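Long-range contacts in dTDP-4-dehydrorhamnose 3-epimerase (Streptomyces niveus, PDB 2C0Z), which epimerises a 4-keto-6-deoxy sugar nucleotide at C3, acting together with NovU, in the biosynthesis of the aminocoumarin antibiotic novobiocin: residues A80-C85 against C140-G145; E18-I23 against R118-S123. One frame throughout, in Å; residues are numbered along the deposited sequence. Where two conformers were deposited one is given.

Contact 1: A80-C85 against C140-G145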
loop_
_atom_site.group_PDB
_atom_site.type_symbol
_atom_site.label_atom_id
_atom_site.label_comp_id
_atom_site.label_asym_id
_atom_site.label_seq_id
_atom_site.Cartn_x
_atom_site.Cartn_y
_atom_site.Cartn_z
ATOM N N ALA A 80 3.789 15.115 -1.107
ATOM C CA ALA A 80 2.705 14.730 -0.216
ATOM C C ALA A 80 2.787 13.235 0.029
ATOM O O ALA A 80 3.267 12.504 -0.811
ATOM C CB ALA A 80 1.405 15.046 -0.845
ATOM N N LYS A 81 2.311 12.809 1.190
ATOM C CA LYS A 81 2.421 11.407 1.600
ATOM C C LYS A 81 1.102 10.937 2.183
ATOM O O LYS A 81 0.415 11.684 2.872
ATOM C CB LYS A 81 3.498 11.227 2.692
ATOM C CG LYS A 81 4.910 11.292 2.242
ATOM C CD LYS A 81 5.835 10.925 3.444
ATOM C CE LYS A 81 6.936 9.998 3.005
ATOM N NZ LYS A 81 7.485 10.387 1.678
ATOM N N TYR A 82 0.799 9.670 1.954
ATOM C CA TYR A 82 -0.408 9.016 2.444
ATOM C C TYR A 82 0.060 7.757 3.125
ATOM O O TYR A 82 0.544 6.833 2.476
ATOM C CB TYR A 82 -1.314 8.763 1.237
ATOM C CG TYR A 82 -2.760 8.414 1.498
ATOM C CD1 TYR A 82 -3.119 7.120 1.799
ATOM C CD2 TYR A 82 -3.760 9.374 1.428
ATOM C CE1 TYR A 82 -4.448 6.773 2.024
ATOM C CE2 TYR A 82 -5.077 9.050 1.637
ATOM C CZ TYR A 82 -5.428 7.730 1.927
ATOM O OH TYR A 82 -6.752 7.425 2.092
ATOM N N VAL A 83 -0.070 7.732 4.445
ATOM C CA VAL A 83 0.577 6.744 5.294
ATOM C C VAL A 83 -0.411 5.913 6.091
ATOM O O VAL A 83 -1.363 6.444 6.658
ATOM C CB VAL A 83 1.687 7.351 6.179
ATOM C CG1 VAL A 83 1.138 8.321 7.193
ATOM C CG2 VAL A 83 2.516 6.258 6.852
ATOM N N THR A 84 -0.138 4.601 6.183
ATOM C CA THR A 84 -0.925 3.725 7.027
ATOM C C THR A 84 -0.076 2.638 7.652
ATOM O O THR A 84 1.014 2.334 7.164
ATOM C CB THR A 84 -2.088 3.127 6.199
ATOM O OG1 THR A 84 -3.066 2.581 7.064
ATOM C CG2 THR A 84 -1.668 1.967 5.322
ATOM N N CYS A 85 -0.532 2.082 8.761
ATOM C CA CYS A 85 0.179 0.963 9.385
ATOM C C CYS A 85 -0.544 -0.330 9.077
ATOM O O CYS A 85 -1.720 -0.489 9.398
ATOM C CB CYS A 85 0.304 1.178 10.878
ATOM S SG CYS A 85 1.029 -0.230 11.763
ATOM N N CYS A 140 3.086 1.512 5.411
ATOM C CA CYS A 140 3.012 1.603 3.975
ATOM C C CYS A 140 2.736 3.053 3.608
ATOM O O CYS A 140 1.874 3.701 4.233
ATOM C CB CYS A 140 1.902 0.694 3.457
ATOM S SG CYS A 140 1.770 0.644 1.671
ATOM N N TYR A 141 3.471 3.583 2.643
ATOM C CA TYR A 141 3.410 4.994 2.288
ATOM C C TYR A 141 3.172 5.088 0.795
ATOM O O TYR A 141 3.832 4.387 0.023
ATOM C CB TYR A 141 4.776 5.724 2.531
ATOM C CG TYR A 141 5.528 5.515 3.813
ATOM C CD1 TYR A 141 6.143 4.310 4.079
ATOM C CD2 TYR A 141 5.693 6.553 4.717
ATOM C CE1 TYR A 141 6.893 4.113 5.230
ATOM C CE2 TYR A 141 6.443 6.374 5.881
ATOM C CZ TYR A 141 7.031 5.149 6.128
ATOM O OH TYR A 141 7.775 4.926 7.279
ATOM N N LEU A 142 2.247 5.940 0.391
ATOM C CA LEU A 142 2.106 6.360 -0.996
ATOM C C LEU A 142 2.539 7.820 -1.087
ATOM O O LEU A 142 2.084 8.655 -0.284
ATOM C CB LEU A 142 0.678 6.198 -1.469
ATOM C CG LEU A 142 -0.011 4.872 -1.122
ATOM C CD1 LEU A 142 -1.452 4.874 -1.624
ATOM C CD2 LEU A 142 0.738 3.699 -1.698
ATOM N N SER A 143 3.448 8.109 -2.009
ATOM C CA SER A 143 4.052 9.450 -2.115
ATOM C C SER A 143 3.793 10.026 -3.493
ATOM O O SER A 143 3.820 9.306 -4.485
ATOM C CB SER A 143 5.566 9.388 -1.870
ATOM O OG SER A 143 5.886 8.934 -0.551
ATOM N N SER A 144 3.607 11.348 -3.537
ATOM C CA SER A 144 3.379 12.071 -4.784
ATOM C C SER A 144 4.642 12.419 -5.559
ATOM O O SER A 144 4.549 12.951 -6.651
ATOM C CB SER A 144 2.600 13.358 -4.503
ATOM O OG SER A 144 3.442 14.316 -3.839
ATOM N N GLY A 145 5.812 12.178 -5.002
ATOM C CA GLY A 145 7.066 12.354 -5.722
ATOM C C GLY A 145 8.034 11.246 -5.423
ATOM O O GLY A 145 7.940 10.567 -4.390
#

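Contact 2: E18-I23 against R118-S123. With EDO (1,2-ethanediol), chain E; EDO (1,2-ethanediol), chain C.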
loop_
_atom_site.group_PDB
_atom_site.type_symbol
_atom_site.label_atom_id
_atom_site.label_comp_id
_atom_site.label_asym_id
_atom_site.label_seq_id
_atom_site.Cartn_x
_atom_site.Cartn_y
_atom_site.Cartn_z
ATOM N N GLU A 18 -3.442 22.510 8.885
ATOM C CA GLU A 18 -4.025 22.672 7.561
ATOM C C GLU A 18 -3.230 21.869 6.553
ATOM O O GLU A 18 -2.013 21.952 6.503
ATOM C CB GLU A 18 -4.023 24.145 7.158
ATOM C CG GLU A 18 -4.493 24.440 5.746
ATOM C CD GLU A 18 -4.245 25.884 5.329
ATOM O OE1 GLU A 18 -3.459 26.622 5.978
ATOM O OE2 GLU A 18 -4.859 26.292 4.329
ATOM N N GLY A 19 -3.926 21.091 5.744
ATOM C CA GLY A 19 -3.275 20.230 4.780
ATOM C C GLY A 19 -3.057 18.806 5.241
ATOM O O GLY A 19 -2.523 17.969 4.476
ATOM N N VAL A 20 -3.482 18.497 6.457
ATOM C CA VAL A 20 -3.326 17.157 7.036
ATOM C C VAL A 20 -4.705 16.596 7.343
ATOM O O VAL A 20 -5.529 17.279 7.939
ATOM C CB VAL A 20 -2.454 17.102 8.314
ATOM C CG1 VAL A 20 -2.329 15.667 8.810
ATOM C CG2 VAL A 20 -1.094 17.682 8.042
ATOM N N TRP A 21 -4.954 15.371 6.890
ATOM C CA TRP A 21 -6.257 14.682 7.060
ATOM C C TRP A 21 -6.038 13.291 7.610
ATOM O O TRP A 21 -5.027 12.639 7.321
ATOM C CB TRP A 21 -6.974 14.511 5.719
ATOM C CG TRP A 21 -7.408 15.774 5.034
ATOM C CD1 TRP A 21 -6.613 16.708 4.434
ATOM C CD2 TRP A 21 -8.758 16.250 4.885
ATOM N NE1 TRP A 21 -7.384 17.717 3.900
ATOM C CE2 TRP A 21 -8.698 17.469 4.179
ATOM C CE3 TRP A 21 -10.003 15.774 5.273
ATOM C CZ2 TRP A 21 -9.828 18.213 3.850
ATOM C CZ3 TRP A 21 -11.152 16.522 4.939
ATOM C CH2 TRP A 21 -11.048 17.725 4.245
ATOM N N GLU A 22 -7.029 12.835 8.371
ATOM C CA GLU A 22 -7.104 11.450 8.857
ATOM C C GLU A 22 -8.190 10.738 8.054
ATOM O O GLU A 22 -9.304 11.237 7.936
ATOM C CB GLU A 22 -7.379 11.361 10.352
ATOM C CG GLU A 22 -7.468 9.923 10.828
ATOM C CD GLU A 22 -7.556 9.783 12.338
ATOM O OE1 GLU A 22 -7.638 10.782 13.062
ATOM O OE2 GLU A 22 -7.537 8.634 12.805
ATOM N N ILE A 23 -7.840 9.597 7.484
ATOM C CA ILE A 23 -8.773 8.766 6.742
ATOM C C ILE A 23 -9.120 7.523 7.544
ATOM O O ILE A 23 -8.248 6.774 7.971
ATOM C CB ILE A 23 -8.164 8.389 5.389
ATOM C CG1 ILE A 23 -7.820 9.670 4.565
ATOM C CG2 ILE A 23 -9.156 7.536 4.623
ATOM C CD1 ILE A 23 -6.379 10.155 4.730
ATOM N N ARG A 118 -6.413 3.254 10.202
ATOM C CA ARG A 118 -6.508 4.617 9.708
ATOM C C ARG A 118 -5.286 4.946 8.837
ATOM O O ARG A 118 -4.253 4.254 8.870
ATOM C CB ARG A 118 -6.651 5.611 10.856
ATOM C CG ARG A 118 -7.746 5.234 11.843
ATOM C CD ARG A 118 -9.008 5.818 11.495
ATOM N NE ARG A 118 -10.167 5.381 12.288
ATOM C CZ ARG A 118 -10.793 6.134 13.165
ATOM N NH1 ARG A 118 -10.372 7.367 13.445
ATOM N NH2 ARG A 118 -11.847 5.645 13.791
ATOM N N ALA A 119 -5.433 5.998 8.057
ATOM C CA ALA A 119 -4.364 6.551 7.248
ATOM C C ALA A 119 -4.289 8.055 7.537
ATOM O O ALA A 119 -5.281 8.668 7.935
ATOM C CB ALA A 119 -4.595 6.285 5.777
ATOM N N VAL A 120 -3.108 8.623 7.320
ATOM C CA VAL A 120 -2.914 10.045 7.400
ATOM C C VAL A 120 -2.372 10.540 6.083
ATOM O O VAL A 120 -1.434 9.959 5.542
ATOM C CB VAL A 120 -1.982 10.436 8.568
ATOM C CG1 VAL A 120 -1.584 11.884 8.504
ATOM C CG2 VAL A 120 -2.629 10.169 9.899
ATOM N N TYR A 121 -2.980 11.612 5.562
ATOM C CA TYR A 121 -2.491 12.319 4.397
ATOM C C TYR A 121 -1.857 13.616 4.871
ATOM O O TYR A 121 -2.448 14.368 5.638
ATOM C CB TYR A 121 -3.608 12.619 3.416
ATOM C CG TYR A 121 -3.189 13.570 2.327
ATOM C CD1 TYR A 121 -2.353 13.139 1.301
ATOM C CD2 TYR A 121 -3.603 14.896 2.319
ATOM C CE1 TYR A 121 -1.939 13.996 0.303
ATOM C CE2 TYR A 121 -3.178 15.754 1.313
ATOM C CZ TYR A 121 -2.344 15.288 0.320
ATOM O OH TYR A 121 -1.930 16.129 -0.720
ATOM N N LEU A 122 -0.650 13.855 4.413
ATOM C CA LEU A 122 0.047 15.107 4.704
ATOM C C LEU A 122 0.529 15.773 3.445
ATOM O O LEU A 122 1.098 15.139 2.566
ATOM C CB LEU A 122 1.187 14.917 5.688
ATOM C CG LEU A 122 2.209 13.843 5.423
ATOM C CD1 LEU A 122 3.565 14.244 5.949
ATOM C CD2 LEU A 122 1.784 12.528 6.067
ATOM N N SER A 123 0.235 17.058 3.358
ATOM C CA SER A 123 0.555 17.862 2.202
ATOM C C SER A 123 2.022 18.320 2.200
ATOM O O SER A 123 2.798 18.039 3.108
ATOM C CB SER A 123 -0.326 19.134 2.217
ATOM O OG SER A 123 -1.703 18.850 2.120
HETATM C C1 EDO E . -7.996 20.995 5.770
HETATM O O1 EDO E . -6.929 21.863 5.451
HETATM C C2 EDO E . -7.293 19.699 6.143
HETATM O O2 EDO E . -6.432 19.856 7.247
HETATM C C1 EDO C . -12.042 1.797 11.211
HETATM O O1 EDO C . -11.016 2.735 11.450
HETATM C C2 EDO C . -12.829 1.635 12.488
HETATM O O2 EDO C . -13.181 2.913 13.004
#

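Contact 1: A80-C85 against C140-G145
Lys81, Val83, Tyr141 and Ser143 meet on one face of an antiparallel strand pair. Val83 and Tyr141 run alongside each other in the same direction; in the conformer described, CG2 of Val83, anti to its backbone N, comes within 3.8 Å of CD2 of Tyr141. The Lys81 side chain crosses the same ring obliquely, its CE 4.0 Å from Tyr141 CD2. Bends at chi3 (137°) and chi4 (41°) turn the ammonium back: NZ is held chiefly by Gln79 OE1 and also donates to Ser143 OG at 3.1 Å, in one of two serine conformers. Strands 81-87 and 136-143 belong to the cupin fold of the RmlC-like epimerases, and this face bears two functional groups assigned by similarity: Lys81 as a substrate-binding residue and Tyr141 as the proton donor. The Tyr141 hydroxyl is hydrogen-bonded to Ser60 OG, while its ring packs against His128 and Phe130. On the other face Tyr82 CB and Leu142 CB touch at 4.2 Å, before the Tyr82 ring leads away to bond Trp38 O through its hydroxyl. Along the backbone, Tyr82 exchanges two hydrogen bonds with Leu142, and Thr84 two with Cys140. Past the strand ends, Ser144 pairs with Ala80 through side chain and backbone: Ala80 N donates to Ser144 OG at 2.9 Å, almost straight at 173°, and Ser144 N returns a bond to Ala80 O.

Contact 2: E18-I23 against R118-S123
Val20-Ile23 and Ala119-Leu122 run antiparallel at 161°, with Trp21-Tyr121 and Ile23-Ala119 as the hydrogen-bonded pairs. Trp21 and Tyr121 cross on one face of the sheet, Trp21 CD1 reaching the edge of the tyrosine ring 4.1 Å from CD2. Ile23 flanks the same residue, its CD1 3.9 Å from Tyr121 CB. On the reverse face Val20 CG1 meets Val120 CG1 at 3.9 Å, both methyls anti to their own backbone N. An ethanediol, probably from the crystallisation liquor, bonds to the backbone of Gly19 and Val20; it lies over one indole face, so close that its exact placement is doubtful.

Polar links close both ends. In the conformer described, Ser123 OG donates to Gly19 O at 2.6 Å, in the carbonyl plane and on a lone pair, beside a weak bond from Ser123 N. At the far end the extended Glu22 side chain forms a salt bridge with Arg118, NH1 to OE2 3.2 Å, the two planes 52° apart. Arg118 turns NE and NH2 to a second ethanediol, dividing its donors between Glu22 and that molecule. The salt bridge is well directed from the arginine but reaches the carboxylate from above its plane, so charge attraction probably contributes much of it.

How the contacts relate
Contacts 1 and 2 are successive parts of one antiparallel sheet, their centres about 10 Å apart, because strand 119-122 lies between strands 20-30 and 81-87. The seam is joined by a probable backbone hydrogen bond from Val83 N to Val120 O, 2.8 Å, and by another between Thr84 OG1 and Arg118 O, 2.7 Å; Ala80 CB also packs 3.4 Å from Leu122 O. Contact 2 reaches the probable active site on contact 1 through Leu122, whose side chain comes within about 4 Å, nearest atoms, of those of Lys81 and His128, the latter also a substrate-binding residue by similarity and a neighbour of the Tyr141 ring.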